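Local coordinates for protein putative kinase (Chloroflexus aurantiacus, PDB 2RHM) that is of unknown function but probably binds a nucleoside triphosphate and transfers its phosphate as a kinase of the P-loop NTPase fold, at residues H13-K18 with E120-R125; T19-A24 with I173-I178; V112-V117 with D166-E171. One frame throughout, in Å; residues are numbered along the deposited sequence.

Contact 1: H13-K18 with E120-R125; sequences HPATGK and ERILSR. With BEZ (benzoic acid), chain G.
Ala-15, in the loop between strand 6-12 and helix 18-29, sits against Arg-121, Ile-122 and Arg-125 of helix 115-127; the loop is consistent with the phosphate-binding P-loop (Walker A) of this fold. The polar tie between the two segments is one bond: Arg-121 NH1 donates a hydrogen bond to Ala-15 O at 2.9 Å, with an N-H...O angle of 163°. The oxygen lies at the edge of the guanidinium, near its plane, and the donor approaches in the plane of the Ala-15 carbonyl. Arg-121 NH2 turns to Thr-167 O, so one guanidinium holds two backbone carbonyls. The Arg-121 side chain is extended from CG to NE and reaches from the helix to the loop. Apolar contact centres on Ala-15 CB, which lies 3.9 Å from Arg-121 CB and 4.0 Å from Ile-122 CG1. Arg-125 NH1 passes 3.5 Å from Ala-15 CA, and Arg-121 CB lies over one face of the Arg-125 guanidinium, toward its rim. Within the loop, a type II turn from His-13 to Thr-16 has His-13 O accepting from both Thr-16 N and Thr-16 OG1. Benzoic acid lies beside both segments: Pro-14 CB is 3.5 Å from its C6, and Ile-122 CG2 is 3.7 Å from its C4. Its carboxylate is held from the helix side, Arg-125 NH1 donating to O1 over 3.0 Å at 149°.

Contact 2: T19-A24 with I173-I178; sequences TTLSQA and IDMNAI
Ala-24 CB presses on the side chain of Met-175, a selenomethionine, with only 3.3 Å to its CG, tighter than usual carbon contact. Met-175 SE lies 3.7 Å from Ala-24 CB and 4.1 Å from Leu-21 CG, so it rests between two residues nearly one helical turn apart. Chi1 of -164° puts Met-175 CG anti to the backbone N and against Ala-24 CB, and the bend at chi2 (58°) brings SE to Leu-21 as well. The side chains of Leu-21 and Met-175 cross obliquely. Farther along, Leu-21 CD1 meets Ile-178 CD1 at 4.1 Å, these two side chains lying at about a right angle. No hydrogen bond joins the segments; the contact is apolar throughout. Behind Met-175, the start of helix 175-187 is set by Asp-174, its N-cap, whose OD1 accepts from Ala-177 N at 2.9 Å; the donor comes from above the carboxylate plane. Helix 18-29, whose first turn belongs to the probable P-loop, and the C-terminal helix thus pack side by side against the parallel sheet, with Leu-21 touching Val-10, Ile-109, Cys-111 and Val-165 while Ile-178 rests on Ile-109, Leu-163 and Val-165 of strands 105-112 and 162-166.

Contact 3: V112-V117 with D166-E171; sequences VASGDV and DTTFPE
Thr-167 N donates to Val-112 O over 2.9 Å at 167°, while Ser-114 N reaches Thr-168 OG1 at 3.0 Å in a more bent bond of 141°. That hydroxyl in turn donates to Asp-166 OD1, on the syn side of the carboxylate. Thr-168 N also donates to Asp-166 OD1, at 3.0 Å, closing an Asx turn; the one oxygen therefore takes two donors from the same residue. Chi1 of -62° sets Thr-168 OG1 anti to its carbonyl carbon, between Ser-114 N and Asp-166 OD1, where it accepts from one and donates to the other. The two cross-segment bonds link the ends of strands 105-112 and 162-166 and the loops that follow them; the strands are neighbours in the parallel sheet of the P-loop fold, and Val-112 and Asp-166 form a parallel bridge. Beyond the bridge, Ser-114 caps helix 115-127, its OG accepting from Val-117 N. Thr-167 OG1 bonds to Thr-16 O of segment 13-18. Thr-168 CG2 is 3.8 Å from Val-117 CG2 and 3.6 Å from Ser-114 OG. An alanine in place of Thr-168, lacking OG1 and CG2, would probably leave Ser-114 N without this acceptor, take one of two donors from Asp-166 OD1 and open a gap beside Val-117. Val-112 CG2 lies 3.8 Å from Asp-166 CB, the two side chains crossing at about a right angle.

How the contacts relate
From the N terminus, strand 6-12 runs into the loop 13-18, which contact 1 joins to helix 115-127 across 101 intervening residues. The chain passes directly into 19-24, whose partner in contact 2 is the start of the C-terminal helix, so contact 2 spans the longest loop and crosses contact 1 along the sequence, their segments alternating. Contact 3 closes a shorter loop, from the end of strand 105-112 to the turn after strand 162-166; it lies within the span of contact 2 and likewise alternates with contact 1. Contacts 1 and 3 share helix 115-127 and touch, their centres about 9 Å apart. Contact 2 pairs helix 18-29 with helix 175-187; contact 3 joins the ends of two adjacent strands.

Contact 1: H13-K18 with E120-R125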
loop_
_atom_site.group_PDB
_atom_site.type_symbol
_atom_site.label_atom_id
_atom_site.label_comp_id
_atom_site.label_asym_id
_atom_site.label_seq_id
_atom_site.Cartn_x
_atom_site.Cartn_y
_atom_site.Cartn_z
ATOM N N HIS B 13 19.833 -2.398 -9.359
ATOM C CA HIS B 13 20.066 -3.725 -8.819
ATOM C C HIS B 13 20.116 -3.682 -7.269
ATOM O O HIS B 13 20.291 -2.631 -6.672
ATOM C CB HIS B 13 21.350 -4.315 -9.380
ATOM C CG HIS B 13 21.229 -4.785 -10.788
ATOM N ND1 HIS B 13 20.212 -5.615 -11.208
ATOM C CD2 HIS B 13 22.014 -4.569 -11.870
ATOM C CE1 HIS B 13 20.384 -5.895 -12.489
ATOM N NE2 HIS B 13 21.472 -5.277 -12.914
ATOM N N PRO B 14 19.916 -4.833 -6.609
ATOM C CA PRO B 14 20.053 -4.858 -5.158
ATOM C C PRO B 14 21.391 -4.279 -4.659
ATOM O O PRO B 14 22.451 -4.507 -5.257
ATOM C CB PRO B 14 19.928 -6.346 -4.842
ATOM C CG PRO B 14 18.987 -6.853 -5.925
ATOM C CD PRO B 14 19.492 -6.140 -7.141
ATOM N N ALA B 15 21.302 -3.476 -3.605
ATOM C CA ALA B 15 22.455 -2.832 -2.956
ATOM C C ALA B 15 23.046 -1.613 -3.694
ATOM O O ALA B 15 24.066 -1.086 -3.282
ATOM C CB ALA B 15 23.545 -3.860 -2.598
ATOM N N THR B 16 22.409 -1.140 -4.764
ATOM C CA THR B 16 22.912 0.031 -5.482
ATOM C C THR B 16 22.630 1.398 -4.835
ATOM O O THR B 16 23.028 2.429 -5.390
ATOM C CB THR B 16 22.340 0.087 -6.920
ATOM O OG1 THR B 16 20.915 -0.006 -6.874
ATOM C CG2 THR B 16 22.915 -1.052 -7.773
ATOM N N GLY B 17 21.926 1.405 -3.702
ATOM C CA GLY B 17 21.590 2.643 -3.004
ATOM C C GLY B 17 20.150 3.099 -3.187
ATOM O O GLY B 17 19.737 4.125 -2.640
ATOM N N LYS B 18 19.383 2.353 -3.971
ATOM C CA LYS B 18 17.995 2.733 -4.234
ATOM C C LYS B 18 17.135 2.851 -2.979
ATOM O O LYS B 18 16.230 3.692 -2.915
ATOM C CB LYS B 18 17.354 1.789 -5.266
ATOM C CG LYS B 18 17.300 0.335 -4.860
ATOM C CD LYS B 18 16.602 -0.507 -5.960
ATOM C CE LYS B 18 16.686 -1.987 -5.675
ATOM N NZ LYS B 18 16.136 -2.375 -4.366
ATOM N N GLU B 120 30.576 -6.145 -1.506
ATOM C CA GLU B 120 30.846 -5.733 -0.121
ATOM C C GLU B 120 29.561 -5.430 0.658
ATOM O O GLU B 120 29.410 -5.864 1.805
ATOM C CB GLU B 120 31.758 -4.505 -0.090
ATOM N N ARG B 121 28.628 -4.708 0.025
ATOM C CA ARG B 121 27.385 -4.314 0.671
ATOM C C ARG B 121 26.476 -5.486 0.947
ATOM O O ARG B 121 25.917 -5.609 2.037
ATOM C CB ARG B 121 26.623 -3.313 -0.195
ATOM C CG ARG B 121 27.243 -1.966 -0.231
ATOM C CD ARG B 121 26.532 -1.045 -1.201
ATOM N NE ARG B 121 27.243 0.224 -1.264
ATOM C CZ ARG B 121 27.040 1.170 -2.168
ATOM N NH1 ARG B 121 26.127 1.015 -3.121
ATOM N NH2 ARG B 121 27.763 2.281 -2.116
ATOM N N ILE B 122 26.310 -6.342 -0.053
ATOM C CA ILE B 122 25.464 -7.515 0.090
ATOM C C ILE B 122 25.933 -8.339 1.284
ATOM O O ILE B 122 25.137 -8.699 2.154
ATOM C CB ILE B 122 25.476 -8.359 -1.203
ATOM C CG1 ILE B 122 24.644 -7.660 -2.272
ATOM C CG2 ILE B 122 24.920 -9.759 -0.959
ATOM C CD1 ILE B 122 24.728 -8.305 -3.616
ATOM N N LEU B 123 27.232 -8.598 1.336
ATOM C CA LEU B 123 27.821 -9.403 2.402
ATOM C C LEU B 123 27.667 -8.778 3.787
ATOM O O LEU B 123 27.216 -9.449 4.719
ATOM C CB LEU B 123 29.300 -9.662 2.114
ATOM C CG LEU B 123 29.618 -10.620 0.964
ATOM C CD1 LEU B 123 31.112 -10.645 0.694
ATOM C CD2 LEU B 123 29.104 -12.025 1.264
ATOM N N SER B 124 28.040 -7.508 3.921
ATOM C CA SER B 124 27.954 -6.815 5.208
ATOM C C SER B 124 26.509 -6.671 5.701
ATOM O O SER B 124 26.245 -6.826 6.887
ATOM C CB SER B 124 28.623 -5.441 5.129
ATOM O OG SER B 124 27.948 -4.586 4.229
ATOM N N ARG B 125 25.578 -6.378 4.796
ATOM C CA ARG B 125 24.168 -6.234 5.177
ATOM C C ARG B 125 23.588 -7.536 5.713
ATOM O O ARG B 125 22.793 -7.525 6.646
ATOM C CB ARG B 125 23.337 -5.710 4.001
ATOM C CG ARG B 125 23.613 -4.250 3.718
ATOM C CD ARG B 125 22.998 -3.735 2.424
ATOM N NE ARG B 125 23.489 -2.382 2.157
ATOM C CZ ARG B 125 23.031 -1.559 1.215
ATOM N NH1 ARG B 125 22.037 -1.920 0.411
ATOM N NH2 ARG B 125 23.565 -0.350 1.092
HETATM C C BEZ G . 19.612 -4.883 -0.461
HETATM O O1 BEZ G . 19.945 -4.032 0.398
HETATM O O2 BEZ G . 18.743 -4.598 -1.329
HETATM C C1 BEZ G . 20.256 -6.233 -0.447
HETATM C C2 BEZ G . 21.220 -6.525 0.515
HETATM C C3 BEZ G . 21.810 -7.781 0.526
HETATM C C4 BEZ G . 21.442 -8.733 -0.421
HETATM C C5 BEZ G . 20.482 -8.427 -1.387
HETATM C C6 BEZ G . 19.879 -7.177 -1.398
#

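Contact 2: T19-A24 with I173-I178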
loop_
_atom_site.group_PDB
_atom_site.type_symbol
_atom_site.label_atom_id
_atom_site.label_comp_id
_atom_site.label_asym_id
_atom_site.label_seq_id
_atom_site.Cartn_x
_atom_site.Cartn_y
_atom_site.Cartn_z
ATOM N N THR B 19 17.401 2.045 -1.961
ATOM C CA THR B 19 16.611 2.147 -0.743
ATOM C C THR B 19 16.854 3.499 -0.073
ATOM O O THR B 19 15.926 4.276 0.180
ATOM C CB THR B 19 16.947 1.030 0.252
ATOM O OG1 THR B 19 16.784 -0.229 -0.392
ATOM C CG2 THR B 19 16.054 1.124 1.435
ATOM N N THR B 20 18.114 3.813 0.178
ATOM C CA THR B 20 18.447 5.071 0.852
ATOM C C THR B 20 17.987 6.286 0.063
ATOM O O THR B 20 17.421 7.221 0.627
ATOM C CB THR B 20 19.962 5.161 1.077
ATOM O OG1 THR B 20 20.332 4.137 2.003
ATOM C CG2 THR B 20 20.357 6.532 1.654
ATOM N N LEU B 21 18.247 6.251 -1.235
ATOM C CA LEU B 21 17.883 7.319 -2.133
ATOM C C LEU B 21 16.374 7.547 -2.205
ATOM O O LEU B 21 15.903 8.681 -2.118
ATOM C CB LEU B 21 18.474 7.064 -3.512
ATOM C CG LEU B 21 18.302 8.205 -4.518
ATOM C CD1 LEU B 21 19.433 8.208 -5.533
ATOM C CD2 LEU B 21 16.934 8.206 -5.232
ATOM N N SER B 22 15.605 6.467 -2.322
ATOM C CA SER B 22 14.157 6.608 -2.376
ATOM C C SER B 22 13.611 7.180 -1.055
ATOM O O SER B 22 12.697 8.011 -1.046
ATOM C CB SER B 22 13.507 5.273 -2.717
ATOM O OG SER B 22 13.689 4.355 -1.671
ATOM N N GLN B 23 14.204 6.778 0.063
ATOM C CA GLN B 23 13.788 7.297 1.366
ATOM C C GLN B 23 14.107 8.800 1.513
ATOM O O GLN B 23 13.308 9.579 2.069
ATOM C CB GLN B 23 14.407 6.451 2.480
ATOM C CG GLN B 23 13.824 5.016 2.543
ATOM C CD GLN B 23 14.516 4.104 3.568
ATOM O OE1 GLN B 23 15.599 4.411 4.077
ATOM N NE2 GLN B 23 13.887 2.966 3.855
ATOM N N ALA B 24 15.274 9.204 1.021
ATOM C CA ALA B 24 15.667 10.608 0.974
ATOM C C ALA B 24 14.728 11.441 0.092
ATOM O O ALA B 24 14.463 12.607 0.391
ATOM C CB ALA B 24 17.103 10.744 0.448
ATOM N N ILE B 173 28.172 11.683 -3.476
ATOM C CA ILE B 173 26.743 11.846 -3.701
ATOM C C ILE B 173 26.195 13.011 -2.887
ATOM O O ILE B 173 26.347 13.050 -1.658
ATOM C CB ILE B 173 25.982 10.565 -3.314
ATOM C CG1 ILE B 173 26.453 9.375 -4.160
ATOM C CG2 ILE B 173 24.473 10.770 -3.423
ATOM C CD1 ILE B 173 26.232 9.531 -5.663
ATOM N N ASP B 174 25.576 13.969 -3.575
ATOM C CA ASP B 174 24.897 15.073 -2.917
ATOM C C ASP B 174 23.410 14.776 -3.009
ATOM O O ASP B 174 22.787 14.941 -4.064
ATOM C CB ASP B 174 25.242 16.400 -3.577
ATOM C CG ASP B 174 24.630 17.590 -2.856
ATOM O OD1 ASP B 174 23.437 17.539 -2.469
ATOM O OD2 ASP B 174 25.346 18.595 -2.689
HETATM N N MSE B 175 22.840 14.318 -1.901
HETATM C CA MSE B 175 21.450 13.884 -1.910
HETATM C C MSE B 175 20.510 15.049 -2.222
HETATM O O MSE B 175 19.555 14.879 -2.957
HETATM C CB MSE B 175 21.101 13.186 -0.583
HETATM C CG MSE B 175 19.821 12.375 -0.614
HETATM SE SE MSE B 175 19.896 10.985 -1.988
HETATM C CE MSE B 175 21.211 9.912 -1.152
ATOM N N ASN B 176 20.796 16.253 -1.730
ATOM C CA ASN B 176 19.886 17.356 -2.016
ATOM C C ASN B 176 19.882 17.679 -3.493
ATOM O O ASN B 176 18.864 18.100 -4.027
ATOM C CB ASN B 176 20.181 18.654 -1.250
ATOM C CG ASN B 176 19.184 19.772 -1.646
ATOM O OD1 ASN B 176 17.960 19.565 -1.579
ATOM N ND2 ASN B 176 19.695 20.907 -2.137
ATOM N N ALA B 177 21.028 17.523 -4.153
ATOM C CA ALA B 177 21.089 17.788 -5.585
ATOM C C ALA B 177 20.146 16.847 -6.323
ATOM O O ALA B 177 19.436 17.253 -7.253
ATOM C CB ALA B 177 22.529 17.647 -6.101
ATOM N N ILE B 178 20.104 15.590 -5.886
ATOM C CA ILE B 178 19.234 14.593 -6.498
ATOM C C ILE B 178 17.771 14.947 -6.225
ATOM O O ILE B 178 16.957 14.955 -7.135
ATOM C CB ILE B 178 19.579 13.177 -6.009
ATOM C CG1 ILE B 178 21.023 12.822 -6.420
ATOM C CG2 ILE B 178 18.591 12.178 -6.578
ATOM C CD1 ILE B 178 21.614 11.652 -5.657
#

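Contact 3: V112-V117 with D166-E171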
loop_
_atom_site.group_PDB
_atom_site.type_symbol
_atom_site.label_atom_id
_atom_site.label_comp_id
_atom_site.label_asym_id
_atom_site.label_seq_id
_atom_site.Cartn_x
_atom_site.Cartn_y
_atom_site.Cartn_z
ATOM N N VAL B 112 23.215 2.767 -9.671
ATOM C CA VAL B 112 24.197 1.814 -10.153
ATOM C C VAL B 112 25.413 1.867 -9.214
ATOM O O VAL B 112 25.578 2.818 -8.464
ATOM C CB VAL B 112 24.632 2.133 -11.619
ATOM C CG1 VAL B 112 23.435 2.071 -12.590
ATOM C CG2 VAL B 112 25.323 3.488 -11.704
ATOM N N ALA B 113 26.221 0.817 -9.222
ATOM C CA ALA B 113 27.494 0.819 -8.491
ATOM C C ALA B 113 28.372 -0.301 -8.989
ATOM O O ALA B 113 27.900 -1.233 -9.641
ATOM C CB ALA B 113 27.281 0.687 -7.019
ATOM N N SER B 114 29.652 -0.223 -8.637
ATOM C CA SER B 114 30.623 -1.204 -9.103
ATOM C C SER B 114 30.334 -2.553 -8.480
ATOM O O SER B 114 29.794 -2.636 -7.367
ATOM C CB SER B 114 32.065 -0.753 -8.804
ATOM O OG SER B 114 32.370 -0.828 -7.421
ATOM N N GLY B 115 30.653 -3.610 -9.223
ATOM C CA GLY B 115 30.471 -4.979 -8.740
ATOM C C GLY B 115 31.153 -5.221 -7.406
ATOM O O GLY B 115 30.562 -5.801 -6.509
ATOM N N ASP B 116 32.394 -4.765 -7.262
ATOM C CA ASP B 116 33.117 -4.916 -6.003
ATOM C C ASP B 116 32.383 -4.262 -4.840
ATOM O O ASP B 116 32.257 -4.852 -3.777
ATOM C CB ASP B 116 34.525 -4.330 -6.102
ATOM C CG ASP B 116 35.470 -5.195 -6.918
ATOM O OD1 ASP B 116 35.130 -6.358 -7.234
ATOM O OD2 ASP B 116 36.571 -4.700 -7.235
ATOM N N VAL B 117 31.903 -3.041 -5.040
ATOM C CA VAL B 117 31.158 -2.347 -3.996
ATOM C C VAL B 117 29.851 -3.071 -3.671
ATOM O O VAL B 117 29.504 -3.217 -2.510
ATOM C CB VAL B 117 30.913 -0.858 -4.366
ATOM C CG1 VAL B 117 29.746 -0.273 -3.586
ATOM C CG2 VAL B 117 32.201 -0.071 -4.126
ATOM N N ASP B 166 25.403 6.957 -9.615
ATOM C CA ASP B 166 26.435 5.984 -9.280
ATOM C C ASP B 166 26.840 6.186 -7.819
ATOM O O ASP B 166 27.380 7.235 -7.437
ATOM C CB ASP B 166 27.632 6.124 -10.235
ATOM C CG ASP B 166 28.609 4.947 -10.147
ATOM O OD1 ASP B 166 28.779 4.339 -9.062
ATOM O OD2 ASP B 166 29.237 4.642 -11.187
ATOM N N THR B 167 26.547 5.180 -7.000
ATOM C CA THR B 167 26.823 5.241 -5.568
ATOM C C THR B 167 28.085 4.481 -5.153
ATOM O O THR B 167 28.272 4.192 -3.972
ATOM C CB THR B 167 25.654 4.676 -4.752
ATOM O OG1 THR B 167 25.533 3.278 -5.031
ATOM C CG2 THR B 167 24.360 5.411 -5.077
ATOM N N THR B 168 28.945 4.163 -6.114
ATOM C CA THR B 168 30.195 3.463 -5.825
ATOM C C THR B 168 30.982 4.179 -4.728
ATOM O O THR B 168 31.512 3.538 -3.805
ATOM C CB THR B 168 31.068 3.388 -7.077
ATOM O OG1 THR B 168 30.385 2.648 -8.096
ATOM C CG2 THR B 168 32.394 2.704 -6.774
ATOM N N PHE B 169 31.057 5.507 -4.836
ATOM C CA PHE B 169 31.717 6.352 -3.835
ATOM C C PHE B 169 30.678 7.282 -3.210
ATOM O O PHE B 169 30.431 8.375 -3.727
ATOM C CB PHE B 169 32.852 7.125 -4.487
ATOM C CG PHE B 169 33.836 6.237 -5.183
ATOM C CD1 PHE B 169 34.725 5.468 -4.452
ATOM C CD2 PHE B 169 33.856 6.144 -6.565
ATOM C CE1 PHE B 169 35.620 4.623 -5.089
ATOM C CE2 PHE B 169 34.748 5.308 -7.206
ATOM C CZ PHE B 169 35.633 4.545 -6.467
ATOM N N PRO B 170 30.047 6.841 -2.101
ATOM C CA PRO B 170 28.942 7.568 -1.471
ATOM C C PRO B 170 29.243 9.012 -1.074
ATOM O O PRO B 170 28.335 9.850 -1.103
ATOM C CB PRO B 170 28.645 6.736 -0.214
ATOM C CG PRO B 170 29.167 5.404 -0.502
ATOM C CD PRO B 170 30.357 5.601 -1.370
ATOM N N GLU B 171 30.489 9.292 -0.693
ATOM C CA GLU B 171 30.905 10.640 -0.318
ATOM C C GLU B 171 30.689 11.659 -1.438
ATOM O O GLU B 171 30.529 12.846 -1.173
ATOM C CB GLU B 171 32.387 10.645 0.072
#